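Local coordinates for protein putative rubredoxin reductase (Rhodopseudomonas palustris, PDB 3FG2) that probably passes electrons from NADH, by way of its bound FAD, to the ferredoxin of the CYP199A2 system, at residues F14-S19 with R301-R306; V259-L264 with E280-G285; V293-D298 with K312-Y317; K328-G333 with N369-H374. All blocks are in the same frame, centred on the assembly; numbering follows the deposited sequence.

Contact 1. Residues F14-S19 with R301-R306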
# COMPACT_ATOMS: atom_id res chain seq x y z
N PHE A 14 2.87 9.39 10.84
CA PHE A 14 2.51 10.80 10.81
C PHE A 14 1.09 11.03 11.32
O PHE A 14 0.85 11.95 12.10
CB PHE A 14 2.63 11.32 9.37
CG PHE A 14 2.03 12.68 9.18
CD1 PHE A 14 2.67 13.81 9.67
CD2 PHE A 14 0.82 12.83 8.52
CE1 PHE A 14 2.11 15.08 9.50
CE2 PHE A 14 0.24 14.09 8.35
CZ PHE A 14 0.89 15.22 8.84
N GLN A 15 0.15 10.20 10.88
CA GLN A 15 -1.24 10.33 11.28
C GLN A 15 -1.49 10.14 12.77
O GLN A 15 -2.28 10.87 13.37
CB GLN A 15 -2.12 9.36 10.49
CG GLN A 15 -3.61 9.59 10.70
CD GLN A 15 -4.05 10.98 10.28
OE1 GLN A 15 -4.64 11.73 11.07
NE2 GLN A 15 -3.78 11.34 9.02
N VAL A 16 -0.84 9.16 13.38
CA VAL A 16 -1.05 8.94 14.81
C VAL A 16 -0.51 10.14 15.59
O VAL A 16 -1.08 10.55 16.59
CB VAL A 16 -0.38 7.64 15.30
CG1 VAL A 16 1.12 7.76 15.21
CG2 VAL A 16 -0.81 7.35 16.72
N ALA A 17 0.60 10.70 15.13
CA ALA A 17 1.19 11.85 15.79
C ALA A 17 0.18 12.99 15.75
O ALA A 17 -0.17 13.58 16.78
CB ALA A 17 2.48 12.28 15.08
N VAL A 18 -0.29 13.30 14.55
CA VAL A 18 -1.26 14.36 14.35
C VAL A 18 -2.57 14.12 15.11
O VAL A 18 -3.02 15.00 15.84
CB VAL A 18 -1.56 14.54 12.85
CG1 VAL A 18 -2.77 15.44 12.66
CG2 VAL A 18 -0.34 15.14 12.17
N SER A 19 -3.16 12.94 14.95
CA SER A 19 -4.41 12.62 15.62
C SER A 19 -4.26 12.66 17.13
O SER A 19 -5.22 12.94 17.85
CB SER A 19 -4.92 11.25 15.19
OG SER A 19 -5.30 11.26 13.82
N ARG A 301 -5.93 6.71 13.84
CA ARG A 301 -6.99 7.38 14.58
C ARG A 301 -7.43 6.52 15.77
O ARG A 301 -7.62 7.03 16.88
CB ARG A 301 -8.19 7.64 13.66
CG ARG A 301 -8.01 8.83 12.71
CD ARG A 301 -9.18 8.93 11.74
NE ARG A 301 -9.32 10.27 11.16
CZ ARG A 301 -8.43 10.86 10.38
NH1 ARG A 301 -7.31 10.23 10.05
NH2 ARG A 301 -8.65 12.09 9.92
N CYS A 302 -7.59 5.22 15.53
CA CYS A 302 -8.00 4.29 16.57
C CYS A 302 -7.06 4.30 17.78
O CYS A 302 -7.52 4.27 18.93
CB CYS A 302 -8.07 2.88 16.01
SG CYS A 302 -8.58 1.66 17.22
N VAL A 303 -5.76 4.31 17.52
CA VAL A 303 -4.76 4.33 18.58
C VAL A 303 -4.76 5.68 19.28
O VAL A 303 -4.73 5.74 20.51
CB VAL A 303 -3.35 4.05 18.01
CG1 VAL A 303 -2.28 4.39 19.05
CG2 VAL A 303 -3.24 2.59 17.62
N ALA A 304 -4.79 6.76 18.51
CA ALA A 304 -4.80 8.10 19.07
C ALA A 304 -6.00 8.24 20.00
O ALA A 304 -5.91 8.84 21.07
CB ALA A 304 -4.87 9.14 17.97
N ALA A 305 -7.13 7.68 19.58
CA ALA A 305 -8.35 7.76 20.37
C ALA A 305 -8.20 6.98 21.67
O ALA A 305 -8.70 7.39 22.72
CB ALA A 305 -9.52 7.21 19.57
N ARG A 306 -7.49 5.86 21.60
CA ARG A 306 -7.28 5.02 22.78
C ARG A 306 -6.36 5.70 23.78
O ARG A 306 -6.71 5.88 24.94
CB ARG A 306 -6.68 3.68 22.37
CG ARG A 306 -6.77 2.60 23.44
CD ARG A 306 -5.98 1.38 23.04
NE ARG A 306 -4.55 1.63 23.19
CZ ARG A 306 -3.62 1.23 22.33
NH1 ARG A 306 -3.96 0.54 21.25
NH2 ARG A 306 -2.35 1.52 22.57
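With CG anti to its backbone N (chi1 -171°), Q15 starts out from helix 11-22 toward helix 293-306; R301, whose CG stands anti to its own carbonyl carbon, runs extended as far as NE to meet it. R301 NH1 comes to 3.2 Å from Q15 OE1, the two side chains crossing obliquely with the amide and guanidinium planes 39° apart. Deeper in, small residues set the spacing. S19 CB and A304 CB touch at 3.5 Å, tighter than ordinary van der Waals contact, and the helix segments approach to 8.3 Å between axes, crossing at -34° with both helices running roughly the same way. Helix 11-22 follows strand 4-7 and what is probably the glycine-rich turn of a Rossmann-type dinucleotide fold, G8, G10 and G13; H11 and A12, near its start, bind FAD. The contact thus illustrates how a late helix of the chain can close over the first helix of such a fold. V16 has one flank against I6 of strand 4-7, while its CG2 lies 4.0 Å from V303 CG1. The hydroxyl of S19 turns back into its own helix: S19 OG donates to Q15 O at 3.1 Å from above the carbonyl plane, beside the routine bond from S19 N. S19 OG also lies 3.8 Å from R301 CG.

Contact 2. Residues V259-L264 with E280-G285; sequences VDQQLL and ESVRFG
E280 first meets V259, the residue before the D260-L263 turn, through its backbone: E280 N donates to V259 O at 3.3 Å in a weak, strongly bent bond, where strands 257-259 and 277-281 run parallel. From there the E280 side chain, CG anti to the backbone N (chi1 179°), extends across Q261, the amide and carboxylate planes 58° apart. E280 CD rests 3.5 Å from Q261 CG, and E280 OE2 lies near Q261 N. Within the type I turn D260 OD1 accepts Q262 N, an Asx turn, and also L264 N, the two from opposite faces of its carboxylate plane. Next along the chain S281 points away, and V282 reaches back: its CG1 lies 3.1 Å from Q261 OE1, a tight fit in which the two side chains cross at about a right angle. An alanine in place of Q261 would probably leave V282 CG1 and E280 CD without the CG and amide they rest on, opening a gap beside the turn. Beyond V282 the chain curls into an ST motif, F284 N bonding to S281 OG. Q261 OE1 and E280 OE1, both acceptors, face each other at 3.5 Å; with no side-chain hydrogen bond across it, the contact probably rests on van der Waals contact and the weak backbone bond.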
# COMPACT_ATOMS: atom_id res chain seq x y z
N VAL A 259 -1.24 -7.91 16.82
CA VAL A 259 -1.93 -7.01 17.74
C VAL A 259 -3.40 -7.43 17.87
O VAL A 259 -3.94 -8.08 16.97
CB VAL A 259 -1.85 -5.54 17.24
CG1 VAL A 259 -0.40 -5.08 17.19
CG2 VAL A 259 -2.48 -5.41 15.87
N ASP A 260 -4.05 -7.08 18.98
CA ASP A 260 -5.45 -7.44 19.19
C ASP A 260 -6.42 -6.42 18.58
O ASP A 260 -6.01 -5.58 17.78
CB ASP A 260 -5.76 -7.60 20.69
CG ASP A 260 -5.49 -6.34 21.50
OD1 ASP A 260 -5.41 -5.24 20.91
OD2 ASP A 260 -5.38 -6.46 22.74
N GLN A 261 -7.69 -6.51 18.95
CA GLN A 261 -8.72 -5.60 18.42
C GLN A 261 -8.38 -4.12 18.60
O GLN A 261 -8.81 -3.28 17.82
CB GLN A 261 -10.06 -5.87 19.10
CG GLN A 261 -10.64 -7.24 18.80
CD GLN A 261 -11.90 -7.52 19.60
OE1 GLN A 261 -12.51 -8.59 19.45
NE2 GLN A 261 -12.31 -6.57 20.44
N GLN A 262 -7.61 -3.81 19.64
CA GLN A 262 -7.26 -2.42 19.90
C GLN A 262 -5.89 -2.05 19.38
O GLN A 262 -5.35 -0.99 19.74
CB GLN A 262 -7.39 -2.13 21.39
CG GLN A 262 -8.83 -1.94 21.83
CD GLN A 262 -9.00 -1.95 23.34
OE1 GLN A 262 -8.18 -1.39 24.07
NE2 GLN A 262 -10.07 -2.58 23.81
N LEU A 263 -5.33 -2.91 18.53
CA LEU A 263 -4.03 -2.69 17.92
C LEU A 263 -2.89 -2.66 18.94
O LEU A 263 -1.90 -1.95 18.78
CB LEU A 263 -4.06 -1.39 17.10
CG LEU A 263 -5.32 -1.30 16.22
CD1 LEU A 263 -5.35 0.01 15.44
CD2 LEU A 263 -5.33 -2.48 15.27
N LEU A 264 -3.06 -3.45 20.00
CA LEU A 264 -2.07 -3.56 21.06
C LEU A 264 -1.34 -4.90 20.96
O LEU A 264 -1.97 -5.93 20.70
CB LEU A 264 -2.73 -3.47 22.44
CG LEU A 264 -3.09 -2.09 22.97
CD1 LEU A 264 -4.06 -2.21 24.15
CD2 LEU A 264 -1.81 -1.37 23.39
N GLU A 280 -6.39 -8.07 14.76
CA GLU A 280 -7.57 -8.89 14.93
C GLU A 280 -8.75 -8.03 14.47
O GLU A 280 -8.94 -6.93 14.98
CB GLU A 280 -7.71 -9.25 16.41
CG GLU A 280 -8.94 -10.08 16.74
CD GLU A 280 -9.09 -10.37 18.23
OE1 GLU A 280 -10.12 -10.96 18.61
OE2 GLU A 280 -8.18 -10.00 19.01
N SER A 281 -9.52 -8.53 13.51
CA SER A 281 -10.67 -7.80 12.98
C SER A 281 -12.04 -8.31 13.48
O SER A 281 -12.50 -9.37 13.05
CB SER A 281 -10.65 -7.85 11.45
OG SER A 281 -11.84 -7.29 10.90
N VAL A 282 -12.68 -7.55 14.36
CA VAL A 282 -13.99 -7.94 14.88
C VAL A 282 -14.98 -8.10 13.74
O VAL A 282 -15.71 -9.09 13.68
CB VAL A 282 -14.58 -6.88 15.86
CG1 VAL A 282 -13.93 -7.00 17.22
CG2 VAL A 282 -14.41 -5.48 15.29
N ARG A 283 -15.01 -7.12 12.85
CA ARG A 283 -15.93 -7.16 11.73
C ARG A 283 -15.78 -8.41 10.86
O ARG A 283 -16.77 -9.09 10.57
CB ARG A 283 -15.77 -5.91 10.87
CG ARG A 283 -16.65 -5.88 9.63
CD ARG A 283 -16.41 -4.61 8.84
NE ARG A 283 -16.90 -3.43 9.55
CZ ARG A 283 -18.18 -3.14 9.72
NH1 ARG A 283 -19.12 -3.95 9.24
NH2 ARG A 283 -18.54 -2.04 10.37
N PHE A 284 -14.55 -8.72 10.45
CA PHE A 284 -14.34 -9.88 9.58
C PHE A 284 -14.02 -11.18 10.29
O PHE A 284 -13.87 -12.22 9.65
CB PHE A 284 -13.26 -9.56 8.55
CG PHE A 284 -13.59 -8.36 7.72
CD1 PHE A 284 -12.90 -7.16 7.91
CD2 PHE A 284 -14.63 -8.40 6.80
CE1 PHE A 284 -13.25 -6.02 7.19
CE2 PHE A 284 -14.99 -7.26 6.08
CZ PHE A 284 -14.30 -6.07 6.27
N GLY A 285 -13.92 -11.12 11.61
CA GLY A 285 -13.64 -12.32 12.39
C GLY A 285 -12.38 -13.08 12.00
O GLY A 285 -12.39 -14.30 11.88

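Contact 3. Residues V293-D298 with K312-Y317. With FAD (flavin-adenine dinucleotide), chain B.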
# COMPACT_ATOMS: atom_id res chain seq x y z
N VAL A 293 -3.72 3.39 2.45
CA VAL A 293 -3.67 4.64 3.18
C VAL A 293 -4.81 4.66 4.17
O VAL A 293 -4.68 5.14 5.30
CB VAL A 293 -3.81 5.84 2.22
CG1 VAL A 293 -3.99 7.12 3.00
CG2 VAL A 293 -2.59 5.91 1.32
N GLN A 294 -5.95 4.13 3.74
CA GLN A 294 -7.13 4.06 4.58
C GLN A 294 -6.80 3.32 5.86
O GLN A 294 -7.06 3.81 6.96
CB GLN A 294 -8.26 3.34 3.82
CG GLN A 294 -9.43 2.88 4.68
CD GLN A 294 -9.14 1.57 5.38
OE1 GLN A 294 -8.65 0.62 4.77
NE2 GLN A 294 -9.47 1.50 6.66
N ASN A 295 -6.21 2.14 5.72
CA ASN A 295 -5.85 1.34 6.87
C ASN A 295 -4.86 2.03 7.80
O ASN A 295 -5.00 1.99 9.02
CB ASN A 295 -5.28 0.00 6.41
CG ASN A 295 -4.89 -0.89 7.56
OD1 ASN A 295 -3.71 -1.11 7.82
ND2 ASN A 295 -5.89 -1.39 8.27
N ALA A 296 -3.84 2.65 7.22
CA ALA A 296 -2.83 3.34 8.01
C ALA A 296 -3.47 4.48 8.78
O ALA A 296 -3.22 4.67 9.97
CB ALA A 296 -1.72 3.88 7.09
N THR A 297 -4.31 5.23 8.08
CA THR A 297 -4.99 6.37 8.64
C THR A 297 -6.00 6.01 9.73
O THR A 297 -5.91 6.53 10.84
CB THR A 297 -5.69 7.16 7.51
OG1 THR A 297 -4.70 7.67 6.61
CG2 THR A 297 -6.51 8.30 8.07
N ASP A 298 -6.94 5.14 9.42
CA ASP A 298 -7.96 4.76 10.40
C ASP A 298 -7.34 4.08 11.61
O ASP A 298 -7.78 4.28 12.74
CB ASP A 298 -9.02 3.85 9.78
CG ASP A 298 -9.79 4.52 8.66
OD1 ASP A 298 -9.89 5.77 8.65
OD2 ASP A 298 -10.31 3.79 7.80
N LYS A 312 -11.50 1.61 21.75
CA LYS A 312 -12.52 0.87 21.01
C LYS A 312 -11.90 -0.09 20.02
O LYS A 312 -10.77 0.09 19.59
CB LYS A 312 -13.43 1.83 20.24
CG LYS A 312 -14.46 2.55 21.07
CD LYS A 312 -15.32 3.43 20.18
CE LYS A 312 -16.59 3.84 20.88
NZ LYS A 312 -17.40 2.66 21.29
N PRO A 313 -12.64 -1.14 19.64
CA PRO A 313 -12.12 -2.12 18.68
C PRO A 313 -11.92 -1.43 17.34
O PRO A 313 -12.77 -0.65 16.91
CB PRO A 313 -13.23 -3.16 18.61
CG PRO A 313 -13.84 -3.10 19.98
CD PRO A 313 -13.90 -1.61 20.24
N TYR A 314 -10.79 -1.70 16.69
CA TYR A 314 -10.51 -1.11 15.39
C TYR A 314 -11.54 -1.60 14.37
O TYR A 314 -11.80 -2.81 14.29
CB TYR A 314 -9.11 -1.50 14.91
CG TYR A 314 -8.85 -1.05 13.51
CD1 TYR A 314 -8.77 0.31 13.20
CD2 TYR A 314 -8.76 -1.97 12.46
CE1 TYR A 314 -8.62 0.75 11.89
CE2 TYR A 314 -8.61 -1.54 11.13
CZ TYR A 314 -8.55 -0.17 10.86
OH TYR A 314 -8.40 0.29 9.58
N ASP A 315 -12.13 -0.69 13.61
CA ASP A 315 -13.12 -1.08 12.61
C ASP A 315 -13.11 -0.18 11.37
O ASP A 315 -14.15 0.07 10.77
CB ASP A 315 -14.53 -1.09 13.21
CG ASP A 315 -15.55 -1.79 12.31
OD1 ASP A 315 -16.77 -1.63 12.55
OD2 ASP A 315 -15.16 -2.52 11.37
N GLY A 316 -11.93 0.31 10.99
CA GLY A 316 -11.85 1.16 9.82
C GLY A 316 -12.26 0.32 8.62
O GLY A 316 -11.60 -0.68 8.32
N TYR A 317 -13.35 0.68 7.95
CA TYR A 317 -13.77 -0.11 6.80
C TYR A 317 -12.78 0.05 5.65
O TYR A 317 -12.51 1.16 5.19
CB TYR A 317 -15.16 0.28 6.32
CG TYR A 317 -15.79 -0.87 5.58
CD1 TYR A 317 -16.45 -1.89 6.27
CD2 TYR A 317 -15.64 -1.00 4.20
CE1 TYR A 317 -16.94 -3.01 5.61
CE2 TYR A 317 -16.12 -2.12 3.53
CZ TYR A 317 -16.78 -3.12 4.24
OH TYR A 317 -17.28 -4.22 3.58
PA FAD B . 4.86 3.56 5.24
O1A FAD B . 5.64 2.62 4.39
O2A FAD B . 4.27 4.65 4.71
O5B FAD B . 6.00 4.13 6.10
C5B FAD B . 6.91 3.34 6.92
C4B FAD B . 8.02 4.33 7.33
O4B FAD B . 8.71 3.74 8.50
C3B FAD B . 9.11 4.57 6.28
O3B FAD B . 9.46 5.90 6.04
C2B FAD B . 10.21 3.66 6.75
O2B FAD B . 11.46 3.98 6.23
C1B FAD B . 10.15 3.90 8.23
N9A FAD B . 10.75 2.89 9.10
C8A FAD B . 10.77 1.53 8.91
N7A FAD B . 11.41 0.88 9.87
C5A FAD B . 11.83 1.85 10.74
C6A FAD B . 12.59 1.78 12.01
N6A FAD B . 13.03 0.66 12.55
N1A FAD B . 12.83 2.99 12.61
C2A FAD B . 12.39 4.18 12.08
N3A FAD B . 11.69 4.34 10.93
C4A FAD B . 11.43 3.14 10.29
N1 FAD B . -2.41 2.90 -0.91
C2 FAD B . -3.61 3.35 -1.30
O2 FAD B . -4.58 3.21 -0.62
N3 FAD B . -3.79 4.02 -2.55
C4 FAD B . -2.73 4.24 -3.42
O4 FAD B . -2.93 4.82 -4.47
C4X FAD B . -1.42 3.76 -3.00
N5 FAD B . -0.35 3.96 -3.80
C5X FAD B . 0.88 3.49 -3.37
C6 FAD B . 2.00 3.72 -4.22
C7 FAD B . 3.27 3.30 -3.87
C7M FAD B . 4.43 3.57 -4.81
C8 FAD B . 3.49 2.61 -2.60
C8M FAD B . 4.85 2.13 -2.15
C9 FAD B . 2.38 2.37 -1.75
C9A FAD B . 1.09 2.81 -2.12
N10 FAD B . -0.09 2.62 -1.29
C10 FAD B . -1.31 3.07 -1.70
C1' FAD B . 0.10 1.92 0.01
C2' FAD B . 0.37 2.95 1.14
O2' FAD B . 1.48 3.75 0.76
C3' FAD B . 0.65 2.18 2.41
O3' FAD B . -0.49 1.42 2.77
C4' FAD B . 0.99 3.15 3.54
O4' FAD B . 2.15 3.94 3.19
C5' FAD B . 1.27 2.35 4.79
O5' FAD B . 1.66 3.38 5.92
P FAD B . 2.68 2.99 6.95
O1P FAD B . 2.72 4.26 7.85
O2P FAD B . 2.39 1.80 7.62
O3P FAD B . 3.99 2.79 6.32
O HOH W 1 -13.06 3.64 6.42
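D298 OD2 draws two donors where helix 293-306 meets the loop 312-317: Q294 NE2 at 2.7 Å, with a nearly straight N-H...O angle of 170°, and a water that also donates to Y317 O, so that the carboxylate is tied across the contact through solvent. The helix belongs to a fold element familiar from FAD-dependent pyridine nucleotide reductases, one whose N-terminal end points at the flavin. Here V293 N donates to FAD O2 at 3.2 Å, and the helix end would probably help stabilise negative charge on that side of the isoalloxazine. The next residue, Q294, bends at chi2 (-81°), which sends CD toward the loop; Q294 CD then lies 3.4 Å from Y317 O, and NE2 meets D298 OD2 on the anti side of the carboxylate. An alanine at Q294 would be likely to deprive D298 OD2 of its direct N-H donor and open a gap in front of Y317 O. Y314 brings its ring edge to the helix, CE1 at 3.6 Å from D298 C, while its OH lies 3.6 Å from D298 CB and 3.3 Å from Q294 NE2. F279 packs edge-to-face against the same ring. G316 comes in closely beside D298, with its CA 3.7 Å from D298 OD2; a side chain at this place would run into D298 CB, which suits glycine. On the cofactor side of the helix, the methyl CB of A296 lies 3.6 Å from O5' of FAD.

Contact 4. Residues K328-G333 with N369-H374; sequences KLQIVG and NRAADH
In the C-terminal reductase domain, an antiparallel sheet hands over to helix 371-380 directly after strand 361-368, and this contact lies at the handover, against the neighbouring strand 327-333. N369 carries the pairing past the strand end: N369 N donates to K328 O at 2.8 Å, while its side-chain OD1 accepts K328 N at 2.7 Å from above the amide plane, doing the work of a backbone carbonyl. Further along, H374 leans from the helix onto the strand, its CG anti to the backbone N (chi1 -176°). Q330 CB sits over one ring face, 3.8 Å from the centroid in a CH-pi contact, and the Q330 amide stacks on the ring with planes 27° apart, NE2 lying 3.5 Å from H374 CD2. At the ring edge I331 O approaches H374 CE1 to 3.6 Å, and V332 CB adds apolar contact at the same carbon. A water links Q330 OE1 to R370 N at the helix N-cap, where R370 also forms a salt bridge with D373. A second water meets H374 ND1 at 2.8 Å, and H374 NE2 is hydrogen-bonded to R378 NH1; since an arginine supplies that proton, the imidazole is probably kept neutral.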
# COMPACT_ATOMS: atom_id res chain seq x y z
N LYS A 328 -9.33 5.07 -13.50
CA LYS A 328 -9.30 5.12 -12.05
C LYS A 328 -10.01 3.89 -11.52
O LYS A 328 -11.11 3.57 -11.98
CB LYS A 328 -10.01 6.37 -11.54
CG LYS A 328 -10.39 6.31 -10.05
CD LYS A 328 -9.20 6.53 -9.12
CE LYS A 328 -8.91 8.02 -8.95
NZ LYS A 328 -7.81 8.29 -7.98
N LEU A 329 -9.38 3.20 -10.58
CA LEU A 329 -9.95 2.00 -9.99
C LEU A 329 -10.19 2.26 -8.51
O LEU A 329 -9.27 2.68 -7.79
CB LEU A 329 -8.99 0.82 -10.12
CG LEU A 329 -9.50 -0.63 -10.04
CD1 LEU A 329 -8.38 -1.51 -9.49
CD2 LEU A 329 -10.72 -0.75 -9.17
N GLN A 330 -11.41 2.04 -8.06
CA GLN A 330 -11.73 2.22 -6.66
C GLN A 330 -12.34 0.92 -6.14
O GLN A 330 -13.21 0.33 -6.78
CB GLN A 330 -12.70 3.38 -6.47
CG GLN A 330 -12.09 4.73 -6.70
CD GLN A 330 -13.14 5.81 -6.74
OE1 GLN A 330 -14.02 5.80 -7.60
NE2 GLN A 330 -13.06 6.74 -5.80
N ILE A 331 -11.87 0.49 -4.98
CA ILE A 331 -12.38 -0.73 -4.38
C ILE A 331 -12.80 -0.46 -2.96
O ILE A 331 -12.06 0.19 -2.22
CB ILE A 331 -11.29 -1.82 -4.30
CG1 ILE A 331 -10.65 -2.04 -5.67
CG2 ILE A 331 -11.91 -3.13 -3.81
CD1 ILE A 331 -9.48 -3.03 -5.65
N VAL A 332 -13.98 -0.93 -2.58
CA VAL A 332 -14.44 -0.78 -1.21
C VAL A 332 -14.88 -2.16 -0.75
O VAL A 332 -15.73 -2.80 -1.38
CB VAL A 332 -15.62 0.22 -1.08
CG1 VAL A 332 -16.79 -0.21 -1.96
CG2 VAL A 332 -16.05 0.29 0.38
N GLY A 333 -14.27 -2.63 0.34
CA GLY A 333 -14.59 -3.94 0.88
C GLY A 333 -13.54 -4.98 0.50
O GLY A 333 -12.66 -4.71 -0.32
N ASN A 369 -13.63 4.07 -13.12
CA ASN A 369 -14.14 5.37 -13.56
C ASN A 369 -15.64 5.51 -13.27
O ASN A 369 -16.41 5.91 -14.14
CB ASN A 369 -13.90 5.57 -15.06
CG ASN A 369 -12.46 5.33 -15.46
OD1 ASN A 369 -11.52 5.87 -14.86
ND2 ASN A 369 -12.27 4.52 -16.51
N ARG A 370 -16.04 5.17 -12.05
CA ARG A 370 -17.44 5.24 -11.66
C ARG A 370 -17.54 5.56 -10.18
O ARG A 370 -17.91 4.70 -9.37
CB ARG A 370 -18.11 3.90 -11.95
CG ARG A 370 -19.58 3.98 -12.33
CD ARG A 370 -20.09 2.60 -12.70
NE ARG A 370 -21.11 2.66 -13.74
CZ ARG A 370 -22.40 2.90 -13.52
NH1 ARG A 370 -22.85 3.09 -12.28
NH2 ARG A 370 -23.24 2.93 -14.54
N ALA A 371 -17.20 6.79 -9.82
CA ALA A 371 -17.21 7.24 -8.43
C ALA A 371 -18.52 7.06 -7.68
O ALA A 371 -18.52 6.85 -6.46
CB ALA A 371 -16.78 8.71 -8.37
N ALA A 372 -19.65 7.14 -8.38
CA ALA A 372 -20.95 7.00 -7.74
C ALA A 372 -21.16 5.62 -7.12
O ALA A 372 -21.73 5.51 -6.04
CB ALA A 372 -22.08 7.30 -8.73
N ASP A 373 -20.70 4.57 -7.79
CA ASP A 373 -20.87 3.23 -7.25
C ASP A 373 -19.99 3.04 -6.01
O ASP A 373 -20.37 2.33 -5.07
CB ASP A 373 -20.53 2.17 -8.31
CG ASP A 373 -21.59 2.09 -9.41
OD1 ASP A 373 -22.62 2.78 -9.30
OD2 ASP A 373 -21.41 1.32 -10.38
N HIS A 374 -18.84 3.69 -6.00
CA HIS A 374 -17.92 3.60 -4.87
C HIS A 374 -18.52 4.26 -3.62
O HIS A 374 -18.40 3.73 -2.51
CB HIS A 374 -16.58 4.27 -5.21
CG HIS A 374 -15.55 4.13 -4.14
ND1 HIS A 374 -15.02 2.91 -3.77
CD2 HIS A 374 -14.96 5.05 -3.34
CE1 HIS A 374 -14.15 3.09 -2.79
NE2 HIS A 374 -14.10 4.38 -2.51
O HOH W 2 -14.02 4.45 -9.94
O HOH W 3 -16.23 0.98 -5.46

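Overall arrangement
Contacts 1, 2 and 3 gather around helix 293-306, while contact 4, last along the chain, lies in the C-terminal sheet domain. Contacts 1 and 3 share that helix, their centres about 10 Å apart, and their segments alternate along the chain; contact 2 falls between the two segments of contact 1. Contacts 2 and 3 also touch, through the salt bridge of R283 with D315 and a probable hydrogen bond from Y314 N to Q261 O. R306 and V303 join contact 1 to contact 2. Contact 4, its centre about 19 Å from that of contact 3, is joined to it where Y317 packs on V332 and G333. One helix thus connects the fold's first helix, the flavin and the loop leading to the C-terminal sheet.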